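Local coordinates for isochorismatase family protein family (Burkholderia thailandensis, PDB 3TXY), which is of unknown function but belongs to the isochorismatase family of cysteine hydrolases, so it may act as a hydrolase, at residues 8-13 / 190-195; 120-125 / 150-155. All coordinates share one frame; numbering follows the deposited sequence. Where two conformers were deposited one is given.

Overall arrangement
The chain enters through the loop 8-13, which leads straight into strand 14-19 inside the parallel sheet. The C-terminal helix 186-194 returns beside that loop, and contact 1 there closes a loop of 176 residues holding nearly the whole fold. Contact 2 is nested within it: helix 117-123 is met by the chain entering strand 153-162, with strand 128-134 and helix 136-149 coming between them in the sequence. The two contacts, their centres about 15 Å apart, touch at several points, among them Leu-10 CD2 on Val-155 CG2 at 3.7 Å. Contact 1 thus joins segments near the two modelled ends, and contact 2 ties helix 117-123 to the turn that leads into strand 153-162.

Contact 1: residues 8-13 / 190-195; sequences PTLNPT and EAALET
Ala-192, on the last turns of helix 186-194, turns its methyl toward the loop 8-13 and packs against Pro-8 and Leu-10; the CA atoms of Pro-8 and Ala-192 lie 6.2 Å apart. Apolar packing carries the contact. Pro-8 presents its ring carbon CG to Ala-192 CB at 4.0 Å, while the CD1 methyl of Leu-10 reaches the same Ala-192 CB at 3.9 Å. With CG beside its backbone N (chi1 -75°) and an extended second torsion, Leu-10 extends this branch toward the helix. Beyond the alanine, Leu-10 CD1 also meets Leu-193 CD2 at 4.1 Å, the two leucine side chains meeting at a slant. Leu-193 points its CB away from the loop, and it is the CD2 branch that returns to make this touch; Arg-52 lies against the same side chain.

In the three-layered alpha/beta fold of the isochorismatase family, this places the C-terminal helix against the lead-in to strand 14-19. Pro-8 also rests on Gln-182 and Ala-184 of the last strand, and Leu-10 on Val-130 and Val-155 of the two strands before it, so these two side chains lie between helix and sheet.

Polar groups contribute less across the contact, where no hydrogen bond forms. The carbonyl oxygen of Pro-8 approaches Ala-192 CB to 3.3 Å, a close touch of oxygen and methyl. Within the helix end, Thr-195 OG1 donates to Ala-192 O at 2.6 Å. The donor sits above the carbonyl plane, 48° out of it, and gives that oxygen a side-chain partner at the C terminus of the helix. Two polar bonds of the loop run to strand residues: Thr-9 O accepts from Gln-182 NE2, and Asn-11 N donates to Asp-128 OD2.

Contact 2: residues 120-125 / 150-155; sequences QLRRRG and NNYNVV
Leu-121 and Tyr-152 are the nearest backbone pair, yet their CA atoms stand 9.5 Å apart, a gap spanned mainly by the tyrosine ring. Tyr-152 reaches across with its phenol end foremost: CG lying beside the backbone N (chi1 -68°) swings the ring toward the helix, so that OH arrives at Leu-121 CB. Leu-121 lays CD1 over one ring face in a CH-pi contact, 4.2 Å from the centroid and displaced toward the rim, near CZ. Leu-121 CB meets Tyr-152 OH at 3.3 Å, and Arg-122 CG, in one of its two deposited conformers, touches the same oxygen at 3.6 Å. That hydroxyl is hydrogen-bonded to Asp-118 OD1, one turn back on the helix, which gives the buried phenol a polar partner among aliphatic neighbours. Within helix 117-123 and its end, Arg-124 grips Gln-120 OE1 side-on through NE (2.8 Å) and NH2 (2.9 Å), with the oxygen in the guanidinium plane.

Both Gly-125 and Asn-151, each with positive phi, close a helix with a Schellman motif. From the second of these turns the chain enters strand 153-162, completing the beta-alpha-beta unit 128-134, 136-149, 153-162, as in the parallel alpha/beta sheet of isochorismatase-like hydrolases.

Contact 1: residues 8-13 / 190-195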
# COMPACT_ATOMS: atom_id res chain seq x y z
N PRO A 8 5.08 15.17 16.87
CA PRO A 8 3.96 15.08 15.95
C PRO A 8 2.72 15.73 16.52
O PRO A 8 2.58 15.87 17.74
CB PRO A 8 3.76 13.57 15.80
CG PRO A 8 4.22 13.02 17.11
CD PRO A 8 5.41 13.86 17.46
N THR A 9 1.81 16.13 15.64
CA THR A 9 0.51 16.61 16.05
C THR A 9 -0.43 15.42 16.19
O THR A 9 -0.58 14.64 15.23
CB THR A 9 -0.09 17.56 15.02
OG1 THR A 9 0.78 18.68 14.81
CG2 THR A 9 -1.44 18.05 15.51
N LEU A 10 -1.05 15.29 17.36
CA LEU A 10 -1.97 14.20 17.63
C LEU A 10 -3.27 14.70 18.23
O LEU A 10 -3.26 15.45 19.21
CB LEU A 10 -1.36 13.20 18.63
CG LEU A 10 -0.27 12.23 18.20
CD1 LEU A 10 0.10 11.41 19.43
CD2 LEU A 10 -0.74 11.34 17.06
N ASN A 11 -4.39 14.24 17.67
CA ASN A 11 -5.69 14.38 18.33
C ASN A 11 -5.78 13.46 19.55
O ASN A 11 -5.06 12.45 19.60
CB ASN A 11 -6.81 14.07 17.34
CG ASN A 11 -6.86 15.07 16.22
OD1 ASN A 11 -7.12 16.25 16.47
ND2 ASN A 11 -6.62 14.62 14.99
N PRO A 12 -6.64 13.79 20.54
CA PRO A 12 -6.79 12.91 21.72
C PRO A 12 -7.30 11.51 21.40
O PRO A 12 -7.07 10.57 22.16
CB PRO A 12 -7.84 13.63 22.58
CG PRO A 12 -7.91 15.02 22.06
CD PRO A 12 -7.49 14.99 20.62
N THR A 13 -8.05 11.42 20.31
CA THR A 13 -8.68 10.20 19.82
C THR A 13 -7.67 9.39 19.02
O THR A 13 -7.75 9.28 17.79
CB THR A 13 -9.90 10.60 18.97
OG1 THR A 13 -9.56 11.67 18.05
CG2 THR A 13 -11.01 11.07 19.88
N GLU A 190 5.31 10.16 22.80
CA GLU A 190 4.99 10.27 24.23
C GLU A 190 4.82 11.72 24.66
O GLU A 190 3.88 12.06 25.39
CB GLU A 190 6.08 9.56 25.06
N ALA A 191 5.71 12.60 24.20
CA ALA A 191 5.58 14.04 24.48
C ALA A 191 4.30 14.64 23.88
O ALA A 191 3.68 15.51 24.50
CB ALA A 191 6.82 14.80 24.00
N ALA A 192 3.91 14.19 22.69
CA ALA A 192 2.68 14.67 22.05
C ALA A 192 1.43 14.20 22.81
O ALA A 192 0.38 14.82 22.69
CB ALA A 192 2.61 14.21 20.59
N LEU A 193 1.54 13.10 23.55
CA LEU A 193 0.44 12.60 24.38
C LEU A 193 0.30 13.46 25.62
O LEU A 193 -0.80 13.87 25.96
CB LEU A 193 0.69 11.17 24.84
CG LEU A 193 0.56 10.08 23.79
CD1 LEU A 193 0.86 8.76 24.47
CD2 LEU A 193 -0.82 10.08 23.17
N GLU A 194 1.44 13.71 26.27
CA GLU A 194 1.52 14.51 27.49
C GLU A 194 1.05 15.96 27.30
O GLU A 194 0.73 16.63 28.28
CB GLU A 194 2.95 14.47 28.07
N THR A 195 1.00 16.44 26.05
CA THR A 195 0.48 17.79 25.76
C THR A 195 -1.04 17.89 26.03
O THR A 195 -1.77 16.89 26.02
CB THR A 195 0.76 18.23 24.30
OG1 THR A 195 0.12 17.32 23.39
CG2 THR A 195 2.26 18.26 24.01

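Contact 2: residues 120-125 / 150-155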
# COMPACT_ATOMS: atom_id res chain seq x y z
N GLN A 120 -12.78 -1.72 14.73
CA GLN A 120 -12.32 -1.41 16.10
C GLN A 120 -12.01 0.08 16.22
O GLN A 120 -12.40 0.73 17.17
CB GLN A 120 -11.05 -2.22 16.46
CG GLN A 120 -11.28 -3.73 16.60
CD GLN A 120 -11.98 -4.14 17.88
OE1 GLN A 120 -12.25 -3.32 18.75
NE2 GLN A 120 -12.30 -5.44 17.99
N LEU A 121 -11.30 0.61 15.23
CA LEU A 121 -10.98 2.04 15.23
C LEU A 121 -12.23 2.92 15.20
O LEU A 121 -12.39 3.81 16.04
CB LEU A 121 -10.05 2.42 14.07
CG LEU A 121 -8.67 1.74 14.14
CD1 LEU A 121 -7.91 1.86 12.82
CD2 LEU A 121 -7.83 2.29 15.28
N ARG A 122 -13.12 2.66 14.25
CA ARG A 122 -14.34 3.48 14.09
C ARG A 122 -15.19 3.46 15.35
O ARG A 122 -15.60 4.52 15.86
CB ARG A 122 -15.20 2.96 12.93
CG ARG A 122 -14.54 2.99 11.56
CD ARG A 122 -15.19 4.04 10.66
NE ARG A 122 -16.24 3.59 9.75
CZ ARG A 122 -16.03 3.36 8.45
NH1 ARG A 122 -14.81 3.44 7.95
NH2 ARG A 122 -17.02 3.01 7.64
N ARG A 123 -15.45 2.26 15.85
CA ARG A 123 -16.34 2.11 16.99
C ARG A 123 -15.78 2.65 18.29
O ARG A 123 -16.53 2.89 19.24
CB ARG A 123 -16.79 0.67 17.08
CG ARG A 123 -17.63 0.34 15.87
CD ARG A 123 -18.20 -1.05 15.93
NE ARG A 123 -18.71 -1.49 14.63
CZ ARG A 123 -19.23 -2.69 14.41
NH1 ARG A 123 -19.34 -3.56 15.42
NH2 ARG A 123 -19.68 -3.02 13.19
N ARG A 124 -14.47 2.85 18.33
CA ARG A 124 -13.78 3.40 19.49
C ARG A 124 -13.54 4.90 19.32
O ARG A 124 -12.87 5.52 20.13
CB ARG A 124 -12.49 2.61 19.69
CG ARG A 124 -12.75 1.19 20.13
CD ARG A 124 -11.48 0.34 20.16
NE ARG A 124 -11.80 -1.06 20.37
CZ ARG A 124 -11.94 -1.65 21.56
NH1 ARG A 124 -11.80 -0.97 22.68
NH2 ARG A 124 -12.23 -2.94 21.62
N GLY A 125 -14.06 5.46 18.23
CA GLY A 125 -13.98 6.89 17.94
C GLY A 125 -12.60 7.38 17.57
O GLY A 125 -12.29 8.53 17.79
N ASN A 150 -8.16 5.72 4.20
CA ASN A 150 -9.33 5.64 5.06
C ASN A 150 -9.45 6.82 6.03
O ASN A 150 -10.28 6.79 6.96
CB ASN A 150 -9.35 4.28 5.77
CG ASN A 150 -9.85 3.19 4.85
OD1 ASN A 150 -11.04 2.92 4.80
ND2 ASN A 150 -8.98 2.67 4.04
N ASN A 151 -8.68 7.86 5.77
CA ASN A 151 -8.85 9.17 6.41
C ASN A 151 -8.41 9.22 7.86
O ASN A 151 -8.87 10.08 8.62
CB ASN A 151 -10.30 9.68 6.31
CG ASN A 151 -10.43 11.18 6.50
OD1 ASN A 151 -9.65 11.95 5.95
ND2 ASN A 151 -11.43 11.60 7.29
N TYR A 152 -7.49 8.32 8.23
CA TYR A 152 -6.84 8.37 9.54
C TYR A 152 -5.58 9.22 9.46
O TYR A 152 -4.86 9.17 8.46
CB TYR A 152 -6.45 6.97 10.01
CG TYR A 152 -7.65 6.10 10.32
CD1 TYR A 152 -8.33 6.22 11.53
CD2 TYR A 152 -8.10 5.14 9.42
CE1 TYR A 152 -9.45 5.44 11.80
CE2 TYR A 152 -9.20 4.33 9.70
CZ TYR A 152 -9.88 4.50 10.89
OH TYR A 152 -10.99 3.71 11.16
N ASN A 153 -5.32 9.98 10.53
CA ASN A 153 -4.02 10.63 10.70
C ASN A 153 -3.03 9.57 11.17
O ASN A 153 -3.22 8.94 12.22
CB ASN A 153 -4.09 11.76 11.71
CG ASN A 153 -5.08 12.82 11.31
OD1 ASN A 153 -4.86 13.56 10.34
ND2 ASN A 153 -6.19 12.89 12.03
N VAL A 154 -2.01 9.32 10.35
CA VAL A 154 -1.04 8.25 10.61
C VAL A 154 0.29 8.82 11.10
O VAL A 154 0.84 9.76 10.51
CB VAL A 154 -0.76 7.41 9.35
CG1 VAL A 154 0.26 6.31 9.65
CG2 VAL A 154 -2.05 6.82 8.77
N VAL A 155 0.80 8.24 12.18
CA VAL A 155 2.12 8.54 12.69
C VAL A 155 2.90 7.23 12.72
O VAL A 155 2.44 6.23 13.32
CB VAL A 155 2.06 9.16 14.11
CG1 VAL A 155 3.46 9.49 14.62
CG2 VAL A 155 1.16 10.39 14.09